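Metal-dependent hydrolase (Lactobacillus plantarum, PDB 2F6K) is a manganese-bound member of the amidohydrolase family that probably acts as a decarboxylase on aminocarboxymuconate semialdehyde, a branch-point intermediate of tryptophan breakdown. Local coordinates at residues I296-D299 / N300-L304. Sequence-based numbering, arbitrary orientation.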
ATOM      1  N   ILE A 296     -21.591   7.581  33.382  1.00 34.17           N
ATOM      2  CA  ILE A 296     -20.493   6.978  32.649  1.00 34.39           C
ATOM      3  C   ILE A 296     -19.982   5.702  33.303  1.00 34.99           C
ATOM      4  O   ILE A 296     -19.712   4.717  32.625  1.00 35.74           O
ATOM      5  CB  ILE A 296     -19.329   7.978  32.512  1.00 31.74           C
ATOM      6  CG1 ILE A 296     -19.762   9.145  31.625  1.00 26.55           C
ATOM      7  CG2 ILE A 296     -18.103   7.283  31.932  1.00 30.99           C
ATOM      8  CD1 ILE A 296     -18.702  10.194  31.442  1.00 26.73           C
ATOM      9  N   PHE A 297     -19.868   5.720  34.623  1.00 35.87           N
ATOM     10  CA  PHE A 297     -19.377   4.565  35.363  1.00 36.67           C
ATOM     11  C   PHE A 297     -20.364   3.417  35.547  1.00 34.92           C
ATOM     12  O   PHE A 297     -19.956   2.254  35.613  1.00 34.60           O
ATOM     13  CB  PHE A 297     -18.909   5.002  36.753  1.00 37.84           C
ATOM     14  CG  PHE A 297     -17.517   5.549  36.785  1.00 40.56           C
ATOM     15  CD1 PHE A 297     -17.235   6.712  37.503  1.00 38.30           C
ATOM     16  CD2 PHE A 297     -16.481   4.891  36.127  1.00 41.11           C
ATOM     17  CE1 PHE A 297     -15.943   7.215  37.566  1.00 38.45           C
ATOM     18  CE2 PHE A 297     -15.179   5.384  36.180  1.00 40.69           C
ATOM     19  CZ  PHE A 297     -14.910   6.551  36.902  1.00 39.42           C
ATOM     20  N   TYR A 298     -21.654   3.726  35.637  1.00 34.58           N
ATOM     21  CA  TYR A 298     -22.625   2.669  35.897  1.00 36.11           C
ATOM     22  C   TYR A 298     -23.998   2.770  35.215  1.00 35.98           C
ATOM     23  O   TYR A 298     -24.381   1.889  34.445  1.00 34.61           O
ATOM     24  CB  TYR A 298     -22.819   2.560  37.420  1.00 32.97           C
ATOM     25  CG  TYR A 298     -23.633   1.376  37.869  1.00 33.68           C
ATOM     26  CD1 TYR A 298     -23.043   0.133  38.039  1.00 32.36           C
ATOM     27  CD2 TYR A 298     -25.006   1.491  38.097  1.00 34.57           C
ATOM     28  CE1 TYR A 298     -23.797  -0.969  38.425  1.00 33.40           C
ATOM     29  CE2 TYR A 298     -25.767   0.395  38.482  1.00 32.48           C
ATOM     30  CZ  TYR A 298     -25.157  -0.830  38.643  1.00 32.79           C
ATOM     31  OH  TYR A 298     -25.900  -1.927  39.017  1.00 37.76           O
ATOM     32  N   ASP A 299     -24.736   3.835  35.499  1.00 34.88           N
ATOM     33  CA  ASP A 299     -26.078   3.989  34.941  1.00 35.36           C
ATOM     34  C   ASP A 299     -26.247   3.688  33.449  1.00 34.13           C
ATOM     35  O   ASP A 299     -27.102   2.890  33.074  1.00 33.44           O
ATOM     36  CB  ASP A 299     -26.630   5.383  35.260  1.00 33.01           C
ATOM     37  CG  ASP A 299     -26.724   5.649  36.768  1.00 40.04           C
ATOM     38  OD1 ASP A 299     -26.818   4.678  37.552  1.00 39.51           O
ATOM     39  OD2 ASP A 299     -26.715   6.833  37.170  1.00 43.45           O
ATOM     40  N   ASN A 300     -25.445   4.314  32.596  1.00 34.44           N
ATOM     41  CA  ASN A 300     -25.577   4.075  31.168  1.00 35.21           C
ATOM     42  C   ASN A 300     -25.414   2.605  30.789  1.00 35.69           C
ATOM     43  O   ASN A 300     -26.238   2.064  30.046  1.00 33.57           O
ATOM     44  CB  ASN A 300     -24.597   4.953  30.394  1.00 34.83           C
ATOM     45  CG  ASN A 300     -24.906   6.427  30.561  1.00 38.00           C
ATOM     46  OD1 ASN A 300     -26.013   6.785  30.961  1.00 35.71           O
ATOM     47  ND2 ASN A 300     -23.942   7.288  30.249  1.00 35.01           N
ATOM     48  N   ALA A 301     -24.371   1.957  31.299  1.00 35.81           N
ATOM     49  CA  ALA A 301     -24.149   0.546  31.005  1.00 37.92           C
ATOM     50  C   ALA A 301     -25.349  -0.264  31.491  1.00 39.19           C
ATOM     51  O   ALA A 301     -25.955  -1.030  30.736  1.00 40.60           O
ATOM     52  CB  ALA A 301     -22.885   0.058  31.699  1.00 33.69           C
ATOM     53  N   HIS A 302     -25.685  -0.080  32.763  1.00 41.34           N
ATOM     54  CA  HIS A 302     -26.796  -0.785  33.380  1.00 41.10           C
ATOM     55  C   HIS A 302     -28.097  -0.680  32.589  1.00 41.43           C
ATOM     56  O   HIS A 302     -28.800  -1.677  32.414  1.00 40.40           O
ATOM     57  CB  HIS A 302     -27.033  -0.263  34.793  1.00 42.41           C
ATOM     58  CG  HIS A 302     -28.129  -0.978  35.518  1.00 47.46           C
ATOM     59  ND1 HIS A 302     -28.032  -2.304  35.886  1.00 48.46           N
ATOM     60  CD2 HIS A 302     -29.357  -0.565  35.911  1.00 46.43           C
ATOM     61  CE1 HIS A 302     -29.157  -2.676  36.473  1.00 49.01           C
ATOM     62  NE2 HIS A 302     -29.976  -1.640  36.501  1.00 49.21           N
ATOM     63  N   ARG A 303     -28.420   0.525  32.124  1.00 40.54           N
ATOM     64  CA  ARG A 303     -29.648   0.742  31.366  1.00 41.87           C
ATOM     65  C   ARG A 303     -29.611  -0.041  30.065  1.00 43.59           C
ATOM     66  O   ARG A 303     -30.606  -0.642  29.657  1.00 44.91           O
ATOM     67  CB  ARG A 303     -29.832   2.229  31.066  1.00 41.23           C
ATOM     68  CG  ARG A 303     -31.127   2.552  30.350  1.00 43.05           C
ATOM     69  CD  ARG A 303     -31.229   4.028  30.023  1.00 43.53           C
ATOM     70  NE  ARG A 303     -31.039   4.861  31.206  1.00 49.11           N
ATOM     71  CZ  ARG A 303     -29.936   5.565  31.463  1.00 51.28           C
ATOM     72  NH1 ARG A 303     -28.914   5.538  30.617  1.00 49.97           N
ATOM     73  NH2 ARG A 303     -29.861   6.309  32.559  1.00 46.67           N
ATOM     74  N   LEU A 304     -28.446  -0.033  29.426  1.00 42.93           N
ATOM     75  CA  LEU A 304     -28.239  -0.733  28.166  1.00 40.51           C
ATOM     76  C   LEU A 304     -28.289  -2.247  28.347  1.00 40.35           C
ATOM     77  O   LEU A 304     -28.764  -2.960  27.469  1.00 41.92           O
ATOM     78  CB  LEU A 304     -26.892  -0.319  27.568  1.00 41.18           C
ATOM     79  CG  LEU A 304     -26.451  -0.861  26.208  1.00 41.61           C
ATOM     80  CD1 LEU A 304     -27.351  -0.331  25.099  1.00 41.91           C
ATOM     81  CD2 LEU A 304     -25.013  -0.429  25.967  1.00 43.79           C
TER
HETATM   82  O   HOH W   1     -22.160   3.139  32.208  1.00 39.06           O
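A water molecule accepts a hydrogen bond from A301 N at 2.7 Å. It also lies 2.9 Å from I296 O, to which it can donate, though other acceptors may compete for its protons. The water thus sits between carbonyl and amide across a wider, pi-type turn at 296-299, where Y298 departs from regular helical angles (phi -144°). Beyond the irregularity the i to i+4 ladder resumes: H302 N donates to Y298 O at 2.9 Å, almost straight (N-H...O 172°), and R303 N donates to D299 O, also at 2.9 Å. On the outer side Y298 and H302 run side by side, both with CG anti to the backbone N, which sends the two rings off the helix in the same direction. Their planes differ by 13°, yet with centroids 5.4 Å apart the rings scarcely overlap; instead H302 CB lies over one face of the tyrosine ring, 4.0 Å from Y298 CE2. R303 bends at chi3, which brings NH1 back to N300 OD1 at 3.2 Å, the oxygen lying in the guanidinium plane. The amide's other end, N300 ND2, is held by the carbonyls of P258 and L261, so N300 links R303 to the last barrel strand, 261-262. A301 packs on I4, F6 and L262. The whole is a water-associated irregularity in the C-terminal helix 290-306, packed against the first and last strands of the amidohydrolase TIM barrel.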